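YPM (Yersinia pseudotuberculosis, PDB 1PM4) acts as a superantigenic mitogen, a jelly-roll toxin that probably stimulates T cells broadly. Local coordinates at residues T10-N24 with W84-Y98. Sequence-based numbering, arbitrary orientation. Where two conformers were deposited one is given.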
# COMPACT_ATOMS: atom_id res chain seq x y z
N THR A 10 -7.85 -7.88 23.80
CA THR A 10 -9.17 -8.48 23.72
C THR A 10 -10.18 -7.42 24.15
O THR A 10 -9.89 -6.54 25.02
CB THR A 10 -9.21 -9.79 24.57
OG1 THR A 10 -8.31 -10.82 24.03
CG2 THR A 10 -10.57 -10.45 24.52
N GLY A 11 -11.36 -7.44 23.56
CA GLY A 11 -12.41 -6.55 23.98
C GLY A 11 -13.71 -6.86 23.27
O GLY A 11 -13.89 -7.96 22.72
N THR A 12 -14.61 -5.89 23.32
CA THR A 12 -15.89 -5.97 22.66
C THR A 12 -16.08 -4.70 21.88
O THR A 12 -15.72 -3.63 22.39
CB THR A 12 -16.99 -6.06 23.75
OG1 THR A 12 -16.78 -7.25 24.56
CG2 THR A 12 -18.32 -6.23 23.13
N ILE A 13 -16.54 -4.82 20.62
CA ILE A 13 -16.70 -3.61 19.79
C ILE A 13 -18.13 -3.52 19.39
O ILE A 13 -18.75 -4.45 18.84
CB ILE A 13 -15.73 -3.64 18.58
CG1 ILE A 13 -15.83 -2.32 17.83
CG2 ILE A 13 -15.91 -4.91 17.71
CD1 ILE A 13 -14.77 -2.16 16.77
N GLN A 14 -18.75 -2.43 19.77
CA GLN A 14 -20.15 -2.22 19.47
C GLN A 14 -20.44 -2.17 17.96
O GLN A 14 -19.55 -1.94 17.14
CB GLN A 14 -20.58 -0.90 20.14
CG GLN A 14 -20.71 -1.14 21.67
CD GLN A 14 -20.49 0.13 22.48
OE1 GLN A 14 -19.86 1.08 21.99
NE2 GLN A 14 -21.04 0.15 23.68
N GLY A 15 -21.70 -2.40 17.61
CA GLY A 15 -22.12 -2.26 16.21
C GLY A 15 -21.63 -0.95 15.59
O GLY A 15 -21.79 0.12 16.20
N LYS A 16 -21.04 -1.05 14.38
CA LYS A 16 -20.50 0.06 13.61
C LYS A 16 -19.38 0.82 14.32
O LYS A 16 -18.87 1.78 13.70
CB LYS A 16 -21.65 1.00 13.18
CG LYS A 16 -22.80 0.36 12.47
CD LYS A 16 -22.30 -0.34 11.18
CE LYS A 16 -23.40 -0.82 10.27
NZ LYS A 16 -22.96 -1.72 9.25
N GLY A 17 -18.90 0.33 15.46
CA GLY A 17 -17.90 1.06 16.20
C GLY A 17 -16.50 0.95 15.58
O GLY A 17 -16.23 0.09 14.68
N GLU A 18 -15.61 1.82 16.04
CA GLU A 18 -14.22 1.74 15.64
C GLU A 18 -13.38 1.83 16.90
O GLU A 18 -13.71 2.66 17.79
CB GLU A 18 -13.82 2.79 14.62
CG GLU A 18 -14.18 4.21 14.94
CD GLU A 18 -13.71 5.21 13.90
OE1 GLU A 18 -13.96 4.92 12.72
OE2 GLU A 18 -13.21 6.33 14.24
N VAL A 19 -12.33 1.04 17.00
CA VAL A 19 -11.44 1.04 18.15
C VAL A 19 -10.03 1.11 17.61
O VAL A 19 -9.70 0.36 16.67
CB VAL A 19 -11.63 -0.27 18.97
CG1 VAL A 19 -10.52 -0.39 19.99
CG2 VAL A 19 -12.99 -0.29 19.70
N CYS A 20 -9.20 2.04 18.14
CA CYS A 20 -7.84 2.18 17.70
C CYS A 20 -6.86 1.85 18.83
O CYS A 20 -7.07 2.28 19.99
CB CYS A 20 -7.57 3.60 17.19
SG CYS A 20 -8.21 3.91 15.55
N ILE A 21 -5.83 1.10 18.47
CA ILE A 21 -4.83 0.60 19.39
C ILE A 21 -3.48 1.10 18.88
O ILE A 21 -3.12 0.89 17.72
CB ILE A 21 -4.91 -0.95 19.53
CG1 ILE A 21 -6.28 -1.32 20.12
CG2 ILE A 21 -3.74 -1.49 20.42
CD1 ILE A 21 -6.50 -2.75 20.27
N ILE A 22 -2.77 1.81 19.74
CA ILE A 22 -1.49 2.38 19.35
C ILE A 22 -0.30 1.44 19.75
O ILE A 22 -0.34 0.78 20.76
CB ILE A 22 -1.32 3.78 19.95
CG1 ILE A 22 -0.10 4.50 19.39
CG2 ILE A 22 -1.17 3.74 21.40
CD1 ILE A 22 -0.29 6.03 19.54
N GLY A 23 0.72 1.50 18.95
CA GLY A 23 1.96 0.77 19.18
C GLY A 23 3.13 1.71 19.09
O GLY A 23 3.11 2.68 18.32
N ASN A 24 4.18 1.36 19.83
CA ASN A 24 5.41 2.15 19.86
C ASN A 24 5.15 3.64 20.10
O ASN A 24 5.60 4.48 19.33
CB ASN A 24 6.21 1.94 18.58
CG ASN A 24 7.56 2.59 18.67
OD1 ASN A 24 8.13 2.61 19.75
ND2 ASN A 24 8.08 3.11 17.57
N TRP A 84 2.54 3.59 15.34
CA TRP A 84 1.58 3.06 14.39
C TRP A 84 0.29 2.91 15.15
O TRP A 84 0.30 2.83 16.38
CB TRP A 84 2.07 1.71 13.86
CG TRP A 84 2.35 0.67 14.82
CD1 TRP A 84 1.46 -0.18 15.35
CD2 TRP A 84 3.65 0.28 15.34
NE1 TRP A 84 2.09 -1.07 16.18
CE2 TRP A 84 3.44 -0.81 16.21
CE3 TRP A 84 4.96 0.75 15.14
CZ2 TRP A 84 4.50 -1.45 16.93
CZ3 TRP A 84 6.03 0.13 15.84
CH2 TRP A 84 5.78 -0.97 16.72
N ILE A 85 -0.80 2.86 14.40
CA ILE A 85 -2.12 2.52 14.92
C ILE A 85 -2.76 1.42 14.13
O ILE A 85 -2.77 1.40 12.86
CB ILE A 85 -3.01 3.75 14.90
CG1 ILE A 85 -2.57 4.69 16.00
CG2 ILE A 85 -4.56 3.41 15.08
CD1 ILE A 85 -3.25 6.02 15.81
N TRP A 86 -3.31 0.47 14.87
CA TRP A 86 -4.21 -0.52 14.36
C TRP A 86 -5.65 -0.01 14.56
O TRP A 86 -6.07 0.18 15.69
CB TRP A 86 -4.06 -1.81 15.16
CG TRP A 86 -2.66 -2.33 15.15
CD1 TRP A 86 -1.87 -2.44 16.26
CD2 TRP A 86 -1.96 -2.96 14.07
NE1 TRP A 86 -0.65 -2.95 15.90
CE2 TRP A 86 -0.66 -3.32 14.59
CE3 TRP A 86 -2.20 -3.18 12.74
CZ2 TRP A 86 0.30 -3.90 13.84
CZ3 TRP A 86 -1.18 -3.75 11.95
CH2 TRP A 86 0.05 -4.13 12.52
N LYS A 87 -6.37 0.24 13.48
CA LYS A 87 -7.76 0.61 13.58
C LYS A 87 -8.66 -0.58 13.23
O LYS A 87 -8.52 -1.16 12.16
CB LYS A 87 -8.05 1.74 12.60
CG LYS A 87 -9.46 2.15 12.52
CD LYS A 87 -9.64 3.49 11.78
CE LYS A 87 -11.04 3.89 11.74
NZ LYS A 87 -11.36 5.10 10.81
N ILE A 88 -9.52 -0.91 14.14
CA ILE A 88 -10.50 -1.99 14.02
C ILE A 88 -11.83 -1.33 13.75
O ILE A 88 -12.35 -0.57 14.60
CB ILE A 88 -10.62 -2.82 15.35
CG1 ILE A 88 -9.25 -3.46 15.70
CG2 ILE A 88 -11.65 -3.91 15.21
CD1 ILE A 88 -9.09 -3.91 17.15
N LYS A 89 -12.42 -1.68 12.61
CA LYS A 89 -13.72 -1.19 12.25
C LYS A 89 -14.70 -2.36 12.27
O LYS A 89 -14.46 -3.36 11.61
CB LYS A 89 -13.72 -0.51 10.89
CG LYS A 89 -15.12 -0.03 10.42
CD LYS A 89 -15.96 0.91 11.37
CE LYS A 89 -17.37 1.25 10.86
NZ LYS A 89 -18.07 2.54 11.40
N ASN A 90 -15.79 -2.21 13.03
CA ASN A 90 -16.87 -3.18 12.98
C ASN A 90 -17.84 -2.83 11.87
O ASN A 90 -18.51 -1.79 11.92
CB ASN A 90 -17.55 -3.28 14.34
CG ASN A 90 -18.57 -4.38 14.36
OD1 ASN A 90 -18.69 -5.13 13.38
ND2 ASN A 90 -19.29 -4.52 15.45
N ASN A 91 -17.82 -3.60 10.79
CA ASN A 91 -18.69 -3.33 9.63
C ASN A 91 -20.13 -3.78 9.87
O ASN A 91 -21.08 -3.37 9.16
CB ASN A 91 -18.11 -4.08 8.45
CG ASN A 91 -16.73 -3.66 8.10
OD1 ASN A 91 -16.43 -2.45 8.05
ND2 ASN A 91 -15.87 -4.63 7.84
N SER A 92 -20.30 -4.66 10.84
CA SER A 92 -21.61 -5.18 11.23
C SER A 92 -22.31 -4.31 12.26
O SER A 92 -21.65 -3.56 13.01
CB SER A 92 -21.43 -6.59 11.85
OG SER A 92 -22.61 -7.16 12.34
N SER A 93 -23.64 -4.38 12.30
CA SER A 93 -24.40 -3.76 13.37
C SER A 93 -24.37 -4.60 14.68
O SER A 93 -24.82 -4.16 15.70
CB SER A 93 -25.81 -3.48 12.94
OG SER A 93 -25.77 -2.69 11.78
N GLU A 94 -23.84 -5.82 14.61
CA GLU A 94 -23.74 -6.73 15.74
C GLU A 94 -22.56 -6.45 16.63
O GLU A 94 -21.40 -6.50 16.20
CB GLU A 94 -23.70 -8.18 15.25
CG GLU A 94 -23.73 -9.22 16.36
CD GLU A 94 -24.00 -10.66 15.85
OE1 GLU A 94 -24.43 -11.46 16.65
OE2 GLU A 94 -23.69 -10.99 14.70
N THR A 95 -22.85 -6.17 17.90
CA THR A 95 -21.81 -5.99 18.89
C THR A 95 -21.11 -7.30 19.06
O THR A 95 -21.78 -8.36 19.17
CB THR A 95 -22.44 -5.55 20.22
OG1 THR A 95 -22.97 -4.21 20.02
CG2 THR A 95 -21.38 -5.47 21.30
N SER A 96 -19.79 -7.25 18.95
CA SER A 96 -18.96 -8.44 18.82
C SER A 96 -17.71 -8.43 19.69
O SER A 96 -17.10 -7.39 19.87
CB SER A 96 -18.48 -8.55 17.37
OG SER A 96 -19.54 -8.52 16.42
N ASN A 97 -17.29 -9.62 20.15
CA ASN A 97 -15.95 -9.77 20.70
C ASN A 97 -14.93 -9.42 19.63
O ASN A 97 -15.16 -9.66 18.43
CB ASN A 97 -15.74 -11.25 21.10
CG ASN A 97 -14.28 -11.65 21.24
OD1 ASN A 97 -13.59 -12.13 20.28
ND2 ASN A 97 -13.75 -11.45 22.49
N TYR A 98 -13.78 -8.90 20.04
CA TYR A 98 -12.60 -8.94 19.18
C TYR A 98 -11.36 -9.39 19.94
O TYR A 98 -11.30 -9.29 21.18
CB TYR A 98 -12.34 -7.57 18.53
CG TYR A 98 -11.79 -6.52 19.51
CD1 TYR A 98 -10.44 -6.35 19.70
CD2 TYR A 98 -12.65 -5.64 20.16
CE1 TYR A 98 -9.97 -5.46 20.63
CE2 TYR A 98 -12.19 -4.68 21.00
CZ TYR A 98 -10.81 -4.57 21.22
OH TYR A 98 -10.31 -3.61 22.14
O HOH W 1 -8.34 -4.35 23.90
O HOH W 2 -15.73 -10.21 24.40
O HOH W 3 -25.77 -3.35 9.36
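The Y98 ring lies flat over G11, whose CA makes a CH-pi contact 3.9 Å from the ring centroid. With CG between backbone N and carbonyl carbon (chi1 73°), the ring folds back across the neighbouring strand. Its sheet, pairing 10-13 with 96-98, faces the one pairing 18-23 with 84-90, and I13, I21, I88 and Y98 help fill the gap: I13 CD1 sits 3.9 Å from I88 CG2, while I21 CD1 and V19 CG1 come up to the Y98 ring. At the far end G23 CA makes a CH-pi contact over the five-membered ring of W84, and N24 CB presses to 3.3 Å from W84 CZ3. The loops joining the sheets are stitched together around N90. Its ND2 gives one hydrogen to E94 O, in the amide plane, and another to Q14 O, which takes G17 N from the opposite face; OD1 closes an Asx turn on S92 N. The outer face is mixed: C20 CB packs on I85 CG2, and K87 pairs with E75 of the second subunit. Looser are the exposed loop ends, where K89 NZ bonds K16 O and K16 and S93 share a water. Apolar packing thus joins the sheets, while N90 and K16 N to S92 O tie their connections.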